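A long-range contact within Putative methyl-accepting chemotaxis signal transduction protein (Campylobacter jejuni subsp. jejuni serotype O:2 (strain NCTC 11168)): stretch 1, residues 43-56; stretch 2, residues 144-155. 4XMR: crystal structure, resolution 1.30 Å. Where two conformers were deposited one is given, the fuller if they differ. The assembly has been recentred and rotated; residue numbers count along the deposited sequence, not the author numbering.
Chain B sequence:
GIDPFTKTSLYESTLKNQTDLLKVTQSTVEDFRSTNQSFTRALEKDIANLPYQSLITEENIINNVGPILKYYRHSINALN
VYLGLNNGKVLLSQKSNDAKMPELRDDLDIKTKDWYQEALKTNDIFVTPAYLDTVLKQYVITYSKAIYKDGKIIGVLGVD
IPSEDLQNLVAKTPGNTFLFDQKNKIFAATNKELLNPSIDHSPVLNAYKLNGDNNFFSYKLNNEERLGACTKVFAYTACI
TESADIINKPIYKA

Stretch 1 43-56: LEKDIANLPYQSLI
Stretch 2, residues 144-155: SKAIYKDGKIIG

A helix that takes in 43-48 and the segment that follows pack on a β-hairpin, strands 144-149 and 152-155 joined by a type I' turn from Lys-149 to Lys-152, where Gly-151 suits its positive phi (81°); 651 Å² is buried. Helix and first strand run in nearly the same direction, crossing at -27° with axes 8.4 Å apart at closest; CA atoms pair Glu-44 with Ile-147 (6.3 Å), Ala-48 with Lys-149 (5.7 Å) and Leu-55 with Ile-154 (6.9 Å). Glu-44, extended through t, t (chi3 42°), carries OE2 to 2.7 Å from Lys-145 NZ in a salt bridge; Lys-145 is t, 142°, -144°, m. A water donates to Glu-44 OE2 (2.7 Å) and accepts from Tyr-148 N (2.9 Å). Ile-147 (m, m) brings CD1 to 3.5 Å from Glu-44 CG, while its CG2 meets Ile-47 CG2 (4.1 Å; Ile-47 is m, t). Ala-48, small where the CA register is tightest, has CB 3.7 Å from Tyr-148 O. Lys-149 (t, p, t, t) kinks once at chi2, then runs straight, so that NZ donates to backbone carbonyls Ala-48 O (2.9 Å) and Leu-50 O (2.8 Å). Lys-149 CG lies 3.4 Å from Tyr-52 CD2, at the ring edge (Tyr-52 t, -91°), and 3.8 Å from Leu-55 CD1. Leu-55 (m, t) sets CB 4.1 Å from CD1 of Ile-154 (m, m).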

ATOM      1  N   LEU B  43       8.770  15.090   0.042  1.00  9.13           N
ATOM      2  CA  LEU B  43       9.895  15.476  -0.799  1.00  8.73           C
ATOM      3  C   LEU B  43       9.929  17.001  -0.981  1.00  9.77           C
ATOM      4  O   LEU B  43      10.983  17.620  -0.833  1.00 10.04           O
ATOM      5  CB  LEU B  43       9.816  14.742  -2.137  1.00  9.61           C
ATOM      6  CG  LEU B  43      10.907  15.042  -3.159  1.00 10.63           C
ATOM      7  CD1 LEU B  43      12.302  14.999  -2.543  1.00 11.23           C
ATOM      8  CD2 LEU B  43      10.807  14.016  -4.278  1.00 13.04           C
ATOM      9  N   GLU B  44       8.780  17.609  -1.277  1.00 10.31           N
ATOM     10  CA  GLU B  44       8.700  19.066  -1.382  1.00 11.09           C
ATOM     11  C   GLU B  44       9.232  19.742  -0.125  1.00 11.71           C
ATOM     12  O   GLU B  44       9.989  20.708  -0.199  1.00 11.90           O
ATOM     13  CB  GLU B  44       7.245  19.484  -1.612  1.00 15.66           C
ATOM     14  CG  GLU B  44       6.943  20.972  -1.309  1.00 20.80           C
ATOM     15  CD  GLU B  44       5.452  21.285  -1.275  1.00 25.33           C
ATOM     16  OE1 GLU B  44       4.672  20.477  -0.717  1.00 29.78           O
ATOM     17  OE2 GLU B  44       5.054  22.344  -1.813  1.00 27.51           O
ATOM     18  N   LYS B  45       8.818  19.238   1.030  1.00 11.31           N
ATOM     19  CA  LYS B  45       9.198  19.852   2.300  1.00 12.59           C
ATOM     20  C   LYS B  45      10.708  19.750   2.522  1.00 12.14           C
ATOM     21  O   LYS B  45      11.336  20.713   2.976  1.00 13.07           O
ATOM     22  CB  LYS B  45       8.420  19.223   3.459  1.00 14.48           C
ATOM     23  CG  LYS B  45       8.627  19.882   4.815  1.00 20.48           C
ATOM     24  CD  LYS B  45       7.758  19.211   5.882  1.00 23.27           C
ATOM     25  CE  LYS B  45       8.012  19.799   7.262  1.00 29.44           C
ATOM     26  NZ  LYS B  45       7.104  19.204   8.284  1.00 43.89           N
ATOM     27  N   ASP B  46      11.302  18.606   2.189  1.00 10.95           N
ATOM     28  CA  ASP B  46      12.744  18.478   2.347  1.00 11.61           C
ATOM     29  C   ASP B  46      13.510  19.375   1.369  1.00 11.23           C
ATOM     30  O   ASP B  46      14.537  19.935   1.726  1.00 12.60           O
ATOM     31  CB  ASP B  46      13.164  17.010   2.217  1.00 11.59           C
ATOM     32  CG  ASP B  46      13.219  16.303   3.559  1.00 13.40           C
ATOM     33  OD1 ASP B  46      13.522  16.965   4.582  1.00 16.29           O
ATOM     34  OD2 ASP B  46      12.985  15.077   3.592  1.00 13.09           O
ATOM     35  N   ILE B  47      13.013  19.536   0.153  1.00 10.20           N
ATOM     36  CA  ILE B  47      13.677  20.439  -0.780  1.00 11.94           C
ATOM     37  C   ILE B  47      13.586  21.891  -0.297  1.00 11.21           C
ATOM     38  O   ILE B  47      14.589  22.617  -0.268  1.00 12.32           O
ATOM     39  CB  ILE B  47      13.116  20.300  -2.214  1.00 10.80           C
ATOM     40  CG1 ILE B  47      13.418  18.899  -2.748  1.00 12.76           C
ATOM     41  CG2 ILE B  47      13.717  21.377  -3.123  1.00 11.98           C
ATOM     42  CD1 ILE B  47      12.675  18.550  -4.027  1.00 13.79           C
ATOM     43  N   ALA B  48      12.386  22.292   0.105  1.00 11.60           N
ATOM     44  CA  ALA B  48      12.162  23.653   0.559  1.00 12.40           C
ATOM     45  C   ALA B  48      12.861  23.961   1.890  1.00 12.59           C
ATOM     46  O   ALA B  48      13.022  25.123   2.249  1.00 15.00           O
ATOM     47  CB  ALA B  48      10.670  23.932   0.646  1.00 14.04           C
ATOM     48  N   ASN B  49      13.279  22.919   2.603  0.62 12.02           N
ATOM     49  CA  ASN B  49      14.020  23.086   3.853  0.62 11.86           C
ATOM     50  C   ASN B  49      15.493  23.443   3.627  0.62 12.86           C
ATOM     51  O   ASN B  49      16.190  23.838   4.556  0.62 14.26           O
ATOM     52  CB  ASN B  49      13.922  21.811   4.693  0.62 13.08           C
ATOM     53  CG  ASN B  49      14.534  21.961   6.061  0.62 17.25           C
ATOM     54  OD1 ASN B  49      14.223  22.901   6.786  0.62 23.28           O
ATOM     55  ND2 ASN B  49      15.418  21.040   6.420  0.62 25.76           N
ATOM     56  N   LEU B  50      15.966  23.286   2.397  1.00 12.90           N
ATOM     57  CA  LEU B  50      17.307  23.737   2.038  1.00 12.34           C
ATOM     58  C   LEU B  50      17.356  25.260   2.139  1.00 13.36           C
ATOM     59  O   LEU B  50      16.347  25.926   1.904  1.00 14.50           O
ATOM     60  CB  LEU B  50      17.661  23.308   0.620  1.00 11.99           C
ATOM     61  CG  LEU B  50      17.917  21.808   0.416  1.00 13.69           C
ATOM     62  CD1 LEU B  50      17.987  21.498  -1.080  1.00 14.07           C
ATOM     63  CD2 LEU B  50      19.199  21.359   1.127  1.00 16.27           C
ATOM     64  N   PRO B  51      18.510  25.815   2.511  1.00 15.83           N
ATOM     65  CA  PRO B  51      18.567  27.279   2.560  1.00 18.16           C
ATOM     66  C   PRO B  51      18.354  27.913   1.185  1.00 17.87           C
ATOM     67  O   PRO B  51      18.688  27.298   0.168  1.00 18.48           O
ATOM     68  CB  PRO B  51      19.973  27.572   3.096  1.00 21.93           C
ATOM     69  CG  PRO B  51      20.745  26.317   2.933  1.00 22.63           C
ATOM     70  CD  PRO B  51      19.767  25.174   2.921  1.00 19.99           C
ATOM     71  N   TYR B  52      17.791  29.119   1.167  1.00 18.85           N
ATOM     72  CA  TYR B  52      17.454  29.815  -0.077  1.00 18.38           C
ATOM     73  C   TYR B  52      18.656  29.861  -1.034  1.00 23.20           C
ATOM     74  O   TYR B  52      18.518  29.608  -2.236  1.00 21.64           O
ATOM     75  CB  TYR B  52      16.906  31.217   0.252  1.00 22.54           C
ATOM     76  CG  TYR B  52      16.395  32.047  -0.921  1.00 22.07           C
ATOM     77  CD1 TYR B  52      17.241  32.900  -1.605  1.00 20.81           C
ATOM     78  CD2 TYR B  52      15.060  32.001  -1.311  1.00 27.70           C
ATOM     79  CE1 TYR B  52      16.793  33.661  -2.666  1.00 20.01           C
ATOM     80  CE2 TYR B  52      14.592  32.767  -2.374  1.00 28.60           C
ATOM     81  CZ  TYR B  52      15.471  33.599  -3.045  1.00 24.50           C
ATOM     82  OH  TYR B  52      15.036  34.366  -4.101  1.00 31.36           O
ATOM     83  N   GLN B  53      19.838  30.127  -0.485  1.00 23.51           N
ATOM     84  CA  GLN B  53      21.061  30.199  -1.284  1.00 27.36           C
ATOM     85  C   GLN B  53      21.400  28.879  -1.992  1.00 24.66           C
ATOM     86  O   GLN B  53      22.044  28.875  -3.045  1.00 28.25           O
ATOM     87  CB  GLN B  53      22.241  30.659  -0.415  1.00 33.60           C
ATOM     88  CG  GLN B  53      23.558  30.824  -1.166  1.00 47.64           C
ATOM     89  CD  GLN B  53      23.503  31.903  -2.233  1.00 77.16           C
ATOM     90  OE1 GLN B  53      23.192  33.060  -1.951  1.00 82.59           O
ATOM     91  NE2 GLN B  53      23.813  31.526  -3.470  1.00 65.66           N
ATOM     92  N   SER B  54      20.964  27.765  -1.418  1.00 22.00           N
ATOM     93  CA  SER B  54      21.235  26.453  -1.998  1.00 21.94           C
ATOM     94  C   SER B  54      20.283  26.132  -3.147  1.00 20.12           C
ATOM     95  O   SER B  54      20.472  25.140  -3.856  1.00 20.96           O
ATOM     96  CB  SER B  54      21.149  25.364  -0.926  1.00 22.60           C
ATOM     97  OG  SER B  54      22.189  25.494   0.037  1.00 25.60           O
ATOM     98  N   LEU B  55      19.275  26.983  -3.339  1.00 19.30           N
ATOM     99  CA  LEU B  55      18.205  26.718  -4.299  1.00 18.00           C
ATOM    100  C   LEU B  55      18.191  27.666  -5.496  1.00 22.96           C
ATOM    101  O   LEU B  55      17.307  27.563  -6.346  1.00 24.03           O
ATOM    102  CB  LEU B  55      16.843  26.785  -3.598  1.00 16.96           C
ATOM    103  CG  LEU B  55      16.592  25.699  -2.550  1.00 15.78           C
ATOM    104  CD1 LEU B  55      15.317  25.990  -1.778  1.00 17.33           C
ATOM    105  CD2 LEU B  55      16.515  24.319  -3.189  1.00 17.66           C
ATOM    106  N   ILE B  56      19.165  28.570  -5.576  1.00 24.80           N
ATOM    107  CA  ILE B  56      19.099  29.643  -6.578  1.00 27.52           C
ATOM    108  C   ILE B  56      20.200  29.697  -7.646  1.00 30.06           C
ATOM    109  O   ILE B  56      20.198  30.601  -8.482  1.00 31.41           O
ATOM    110  CB  ILE B  56      18.951  31.041  -5.926  1.00 31.20           C
ATOM    111  CG1 ILE B  56      20.028  31.263  -4.864  1.00 32.07           C
ATOM    112  CG2 ILE B  56      17.567  31.197  -5.325  1.00 33.93           C
ATOM    113  CD1 ILE B  56      19.998  32.653  -4.244  1.00 37.32           C
ATOM    114  N   SER B 144       2.892  16.059  -9.303  1.00 11.58           N
ATOM    115  CA  SER B 144       3.740  17.238  -9.349  1.00 12.81           C
ATOM    116  C   SER B 144       3.315  18.303  -8.352  1.00 13.47           C
ATOM    117  O   SER B 144       2.154  18.357  -7.924  1.00 14.26           O
ATOM    118  CB  SER B 144       3.830  17.818 -10.761  1.00 15.21           C
ATOM    119  OG  SER B 144       2.555  18.229 -11.225  1.00 15.58           O
ATOM    120  N   LYS B 145       4.269  19.146  -7.977  1.00 12.75           N
ATOM    121  CA  LYS B 145       4.018  20.174  -6.991  1.00 12.79           C
ATOM    122  C   LYS B 145       4.998  21.306  -7.185  1.00 12.68           C
ATOM    123  O   LYS B 145       6.203  21.080  -7.284  1.00 13.05           O
ATOM    124  CB  LYS B 145       4.151  19.610  -5.575  1.00 15.71           C
ATOM    125  CG  LYS B 145       3.778  20.614  -4.498  1.00 22.09           C
ATOM    126  CD  LYS B 145       3.034  19.956  -3.356  1.00 29.13           C
ATOM    127  CE  LYS B 145       1.949  20.872  -2.799  1.00 27.23           C
ATOM    128  NZ  LYS B 145       2.458  22.227  -2.434  1.00 25.20           N
ATOM    129  N   ALA B 146       4.485  22.530  -7.235  1.00 13.28           N
ATOM    130  CA  ALA B 146       5.346  23.690  -7.337  1.00 14.36           C
ATOM    131  C   ALA B 146       6.061  23.865  -6.012  1.00 14.20           C
ATOM    132  O   ALA B 146       5.442  23.783  -4.945  1.00 17.26           O
ATOM    133  CB  ALA B 146       4.534  24.930  -7.675  1.00 16.08           C
ATOM    134  N   ILE B 147       7.366  24.100  -6.079  0.50 13.58           N
ATOM    135  CA  ILE B 147       8.172  24.283  -4.882  0.50 14.88           C
ATOM    136  C   ILE B 147       8.478  25.751  -4.706  0.50 13.45           C
ATOM    137  O   ILE B 147       9.030  26.384  -5.607  0.50 14.88           O
ATOM    138  CB  ILE B 147       9.512  23.537  -4.984  0.50 17.77           C
ATOM    139  CG1 ILE B 147       9.280  22.095  -5.429  0.50 19.19           C
ATOM    140  CG2 ILE B 147      10.270  23.600  -3.657  0.50 22.42           C
ATOM    141  CD1 ILE B 147       8.370  21.327  -4.509  0.50 22.49           C
ATOM    142  N   TYR B 148       8.130  26.280  -3.539  1.00 14.90           N
ATOM    143  CA  TYR B 148       8.414  27.666  -3.202  1.00 16.65           C
ATOM    144  C   TYR B 148       9.387  27.743  -2.042  1.00 16.89           C
ATOM    145  O   TYR B 148       9.363  26.897  -1.147  1.00 19.27           O
ATOM    146  CB  TYR B 148       7.129  28.392  -2.820  1.00 18.89           C
ATOM    147  CG  TYR B 148       6.160  28.488  -3.963  1.00 17.39           C
ATOM    148  CD1 TYR B 148       6.204  29.564  -4.846  1.00 18.38           C
ATOM    149  CD2 TYR B 148       5.214  27.496  -4.177  1.00 16.41           C
ATOM    150  CE1 TYR B 148       5.326  29.645  -5.909  1.00 20.18           C
ATOM    151  CE2 TYR B 148       4.334  27.571  -5.229  1.00 20.46           C
ATOM    152  CZ  TYR B 148       4.392  28.645  -6.087  1.00 20.81           C
ATOM    153  OH  TYR B 148       3.512  28.699  -7.136  1.00 24.17           O
ATOM    154  N   LYS B 149      10.238  28.760  -2.071  1.00 16.26           N
ATOM    155  CA  LYS B 149      11.134  29.067  -0.970  1.00 16.57           C
ATOM    156  C   LYS B 149      10.980  30.550  -0.668  1.00 14.96           C
ATOM    157  O   LYS B 149      11.187  31.386  -1.545  1.00 14.41           O
ATOM    158  CB  LYS B 149      12.584  28.778  -1.355  1.00 17.73           C
ATOM    159  CG  LYS B 149      13.596  29.066  -0.248  1.00 18.47           C
ATOM    160  CD  LYS B 149      13.408  28.144   0.953  1.00 17.99           C
ATOM    161  CE  LYS B 149      14.453  28.433   2.022  1.00 18.72           C
ATOM    162  NZ  LYS B 149      14.393  27.484   3.165  1.00 17.28           N
ATOM    163  N   ASP B 150      10.592  30.878   0.563  1.00 14.15           N
ATOM    164  CA  ASP B 150      10.351  32.259   0.962  1.00 13.90           C
ATOM    165  C   ASP B 150       9.399  32.936  -0.019  1.00 17.05           C
ATOM    166  O   ASP B 150       9.565  34.108  -0.366  1.00 17.63           O
ATOM    167  CB  ASP B 150      11.666  33.030   1.083  1.00 14.58           C
ATOM    168  CG  ASP B 150      12.533  32.519   2.217  1.00 14.89           C
ATOM    169  OD1 ASP B 150      12.191  31.471   2.808  1.00 15.79           O
ATOM    170  OD2 ASP B 150      13.569  33.148   2.517  1.00 15.88           O
ATOM    171  N   GLY B 151       8.404  32.176  -0.470  1.00 17.21           N
ATOM    172  CA  GLY B 151       7.382  32.685  -1.362  1.00 17.47           C
ATOM    173  C   GLY B 151       7.752  32.760  -2.832  1.00 17.73           C
ATOM    174  O   GLY B 151       6.929  33.172  -3.658  1.00 20.41           O
ATOM    175  N   LYS B 152       8.976  32.363  -3.165  1.00 17.03           N
ATOM    176  CA  LYS B 152       9.473  32.456  -4.535  1.00 17.82           C
ATOM    177  C   LYS B 152       9.528  31.088  -5.196  1.00 16.10           C
ATOM    178  O   LYS B 152      10.009  30.122  -4.605  1.00 16.52           O
ATOM    179  CB  LYS B 152      10.863  33.096  -4.551  1.00 21.55           C
ATOM    180  CG  LYS B 152      10.937  34.415  -3.788  1.00 28.30           C
ATOM    181  CD  LYS B 152      11.108  35.610  -4.714  1.00 33.59           C
ATOM    182  CE  LYS B 152      10.941  36.915  -3.947  1.00 37.66           C
ATOM    183  NZ  LYS B 152      11.678  38.058  -4.557  1.00 38.07           N
ATOM    184  N   ILE B 153       9.034  31.004  -6.425  1.00 16.44           N
ATOM    185  CA  ILE B 153       9.041  29.746  -7.150  1.00 16.49           C
ATOM    186  C   ILE B 153      10.472  29.294  -7.422  1.00 15.38           C
ATOM    187  O   ILE B 153      11.302  30.060  -7.915  1.00 19.54           O
ATOM    188  CB  ILE B 153       8.223  29.841  -8.471  1.00 18.52           C
ATOM    189  CG1 ILE B 153       8.124  28.478  -9.147  1.00 19.55           C
ATOM    190  CG2 ILE B 153       8.803  30.891  -9.426  1.00 24.82           C
ATOM    191  CD1 ILE B 153       7.322  27.475  -8.352  1.00 20.69           C
ATOM    192  N   ILE B 154      10.764  28.057  -7.046  1.00 14.64           N
ATOM    193  CA  ILE B 154      12.054  27.447  -7.332  1.00 16.07           C
ATOM    194  C   ILE B 154      11.939  26.554  -8.568  1.00 16.69           C
ATOM    195  O   ILE B 154      12.829  26.504  -9.422  1.00 18.39           O
ATOM    196  CB  ILE B 154      12.547  26.614  -6.127  1.00 20.86           C
ATOM    197  CG1 ILE B 154      12.750  27.521  -4.910  1.00 22.61           C
ATOM    198  CG2 ILE B 154      13.822  25.837  -6.471  1.00 23.63           C
ATOM    199  CD1 ILE B 154      13.611  28.744  -5.191  1.00 21.97           C
ATOM    200  N   GLY B 155      10.820  25.849  -8.672  1.00 15.53           N
ATOM    201  CA  GLY B 155      10.610  24.974  -9.797  1.00 14.76           C
ATOM    202  C   GLY B 155       9.453  24.067  -9.494  1.00 12.54           C
ATOM    203  O   GLY B 155       8.744  24.268  -8.508  1.00 14.68           O
TER
HETATM  204  O   HOH W   1       6.369  24.741  -1.801  1.00 27.43           O